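Local coordinates for protein prolyl 4-hydroxylase (Paramecium bursaria Chlorella virus 1, PDB 5C5T) that probably acts as a viral collagen prolyl 4-hydroxylase, a 2-oxoglutarate-dependent dioxygenase thought to hydroxylate proline residues using iron and ascorbate, at residues 170-175 with 215-220. Sequence-based numbering, arbitrary orientation.
Sequences GETDFP and GEKIIA. With AKG (2-oxoglutaric acid), chain C.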
loop_
_atom_site.group_PDB
_atom_site.type_symbol
_atom_site.label_atom_id
_atom_site.label_comp_id
_atom_site.label_asym_id
_atom_site.label_seq_id
_atom_site.Cartn_x
_atom_site.Cartn_y
_atom_site.Cartn_z
ATOM N N GLY A 170 -2.543 -2.560 -14.849
ATOM C CA GLY A 170 -1.990 -2.576 -13.506
ATOM C C GLY A 170 -2.374 -1.372 -12.671
ATOM O O GLY A 170 -1.694 -1.012 -11.734
ATOM N N GLU A 171 -3.496 -0.732 -12.982
ATOM C CA GLU A 171 -3.925 0.361 -12.126
ATOM C C GLU A 171 -4.356 -0.122 -10.722
ATOM O O GLU A 171 -4.773 -1.272 -10.577
ATOM C CB GLU A 171 -5.070 1.101 -12.771
ATOM C CG GLU A 171 -4.697 1.731 -14.093
ATOM C CD GLU A 171 -5.130 0.904 -15.275
ATOM O OE1 GLU A 171 -5.176 -0.367 -15.201
ATOM O OE2 GLU A 171 -5.441 1.560 -16.303
ATOM N N THR A 172 -4.323 0.796 -9.761
ATOM C CA THR A 172 -4.951 0.566 -8.465
ATOM C C THR A 172 -6.345 1.155 -8.557
ATOM O O THR A 172 -6.484 2.345 -8.812
ATOM C CB THR A 172 -4.192 1.211 -7.309
ATOM O OG1 THR A 172 -2.824 0.807 -7.346
ATOM C CG2 THR A 172 -4.797 0.837 -5.952
ATOM N N ASP A 173 -7.367 0.313 -8.383
ATOM C CA ASP A 173 -8.738 0.696 -8.565
ATOM C C ASP A 173 -9.416 0.906 -7.200
ATOM O O ASP A 173 -9.284 0.064 -6.292
ATOM C CB ASP A 173 -9.469 -0.381 -9.389
ATOM C CG ASP A 173 -10.865 0.033 -9.838
ATOM O OD1 ASP A 173 -11.161 1.242 -9.904
ATOM O OD2 ASP A 173 -11.696 -0.850 -10.112
ATOM N N PHE A 174 -10.106 2.038 -7.044
ATOM C CA PHE A 174 -10.997 2.266 -5.909
ATOM C C PHE A 174 -12.393 2.407 -6.489
ATOM O O PHE A 174 -12.862 3.520 -6.766
ATOM C CB PHE A 174 -10.605 3.534 -5.102
ATOM C CG PHE A 174 -9.243 3.469 -4.427
ATOM C CD1 PHE A 174 -9.099 3.054 -3.128
ATOM C CD2 PHE A 174 -8.111 3.899 -5.098
ATOM C CE1 PHE A 174 -7.860 3.033 -2.527
ATOM C CE2 PHE A 174 -6.866 3.868 -4.496
ATOM C CZ PHE A 174 -6.753 3.429 -3.193
ATOM N N PRO A 175 -13.103 1.274 -6.696
ATOM C CA PRO A 175 -14.346 1.333 -7.475
ATOM C C PRO A 175 -15.457 2.157 -6.845
ATOM O O PRO A 175 -16.228 2.772 -7.582
ATOM C CB PRO A 175 -14.763 -0.146 -7.601
ATOM C CG PRO A 175 -13.972 -0.862 -6.609
ATOM C CD PRO A 175 -12.697 -0.104 -6.370
ATOM N N GLY A 215 4.737 -5.782 -19.345
ATOM C CA GLY A 215 5.775 -5.325 -18.446
ATOM C C GLY A 215 5.605 -5.985 -17.105
ATOM O O GLY A 215 5.203 -7.144 -17.040
ATOM N N GLU A 216 5.927 -5.239 -16.048
ATOM C CA GLU A 216 5.758 -5.727 -14.704
ATOM C C GLU A 216 5.420 -4.593 -13.762
ATOM O O GLU A 216 5.574 -3.397 -14.083
ATOM C CB GLU A 216 7.033 -6.449 -14.246
ATOM C CG GLU A 216 8.190 -5.495 -14.053
ATOM C CD GLU A 216 9.532 -6.193 -14.009
ATOM O OE1 GLU A 216 9.756 -7.026 -13.104
ATOM O OE2 GLU A 216 10.366 -5.902 -14.894
ATOM N N LYS A 217 4.872 -4.982 -12.617
ATOM C CA LYS A 217 4.473 -4.021 -11.597
ATOM C C LYS A 217 5.056 -4.498 -10.258
ATOM O O LYS A 217 4.856 -5.655 -9.879
ATOM C CB LYS A 217 2.944 -3.899 -11.515
ATOM C CG LYS A 217 2.381 -3.100 -10.336
ATOM C CD LYS A 217 0.859 -3.079 -10.451
ATOM C CE LYS A 217 0.206 -2.414 -9.256
ATOM N NZ LYS A 217 -1.265 -2.549 -9.316
ATOM N N ILE A 218 5.761 -3.613 -9.572
ATOM C CA ILE A 218 6.320 -3.915 -8.253
ATOM C C ILE A 218 5.902 -2.787 -7.293
ATOM O O ILE A 218 6.092 -1.601 -7.620
ATOM C CB ILE A 218 7.850 -4.098 -8.301
ATOM C CG1 ILE A 218 8.231 -5.068 -9.418
ATOM C CG2 ILE A 218 8.338 -4.544 -6.935
ATOM C CD1 ILE A 218 9.710 -5.316 -9.529
ATOM N N ILE A 219 5.345 -3.175 -6.133
ATOM C CA ILE A 219 4.953 -2.259 -5.082
ATOM C C ILE A 219 5.617 -2.602 -3.737
ATOM O O ILE A 219 6.046 -3.748 -3.478
ATOM C CB ILE A 219 3.420 -2.274 -4.945
ATOM C CG1 ILE A 219 2.939 -3.649 -4.528
ATOM C CG2 ILE A 219 2.804 -1.789 -6.252
ATOM C CD1 ILE A 219 1.446 -3.713 -4.260
ATOM N N ALA A 220 5.686 -1.595 -2.871
ATOM C CA ALA A 220 5.998 -1.726 -1.446
ATOM C C ALA A 220 4.808 -1.270 -0.591
ATOM O O ALA A 220 4.259 -0.185 -0.788
ATOM C CB ALA A 220 7.237 -0.949 -1.107
HETATM C C1 AKG C . -2.458 -4.884 -1.529
HETATM O O1 AKG C . -1.323 -5.440 -1.641
HETATM O O2 AKG C . -3.114 -5.060 -0.468
HETATM C C2 AKG C . -3.048 -4.138 -2.693
HETATM O O5 AKG C . -4.221 -3.885 -2.656
HETATM C C3 AKG C . -2.158 -3.740 -3.882
HETATM C C4 AKG C . -2.900 -2.907 -4.895
HETATM C C5 AKG C . -2.180 -2.834 -6.217
HETATM O O3 AKG C . -1.382 -3.752 -6.557
HETATM O O4 AKG C . -2.373 -1.829 -6.966
#
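Lys217 reaches across from strand 217-225 to the backbone of Gly170, and the two segments bury 111 Å² between them, most of it on this pair. CB heads toward the 170-175 segment. With CG anti to the backbone N (chi1 170°) and the chain extended beyond CG, the side chain is a straight rod, in contact with the side chains of Tyr129 and Val212. Contact across the segments begins at CD, 3.5 Å from Gly170 O. CE follows, 3.4 Å from that same Gly170 O and 3.4 Å from O3 of 2-oxoglutarate. The tip then divides its hydrogen bonds between protein and ligand. NZ donates to Gly170 O at 2.9 Å, with a C=O...N angle of 125° but arriving 48° out of the carbonyl plane. On the ligand side, NZ donates to O4 of 2-oxoglutarate at 2.7 Å, while its bond to O3 at 3.0 Å is weak, making the grip on the carboxylate lopsided. The hydroxyl of Thr172 adds a second donor to that oxygen: OG1 donates to O4 at 2.7 Å, and a hydrogen bond with Tyr160 OH probably helps fix its orientation. Thus O4 takes two short bonds, one from each segment, and the ammonium charge probably offsets that of the carboxylate. Ile219, two residues along the strand, adds a nonpolar wall, its CD1 resting 3.6 Å from ligand C3. Strands 172-174 and 217-225 belong to different antiparallel sheets, and the lysine reaches from one to the loop just before the other. His138, Asp140 and His207 hold the zinc ion at the neighbouring metal site. A basic residue on a late strand of the double-stranded beta-helix pairing with the C5 carboxylate is typical of 2-oxoglutarate oxygenases; here it is a lysine, joined by Thr172.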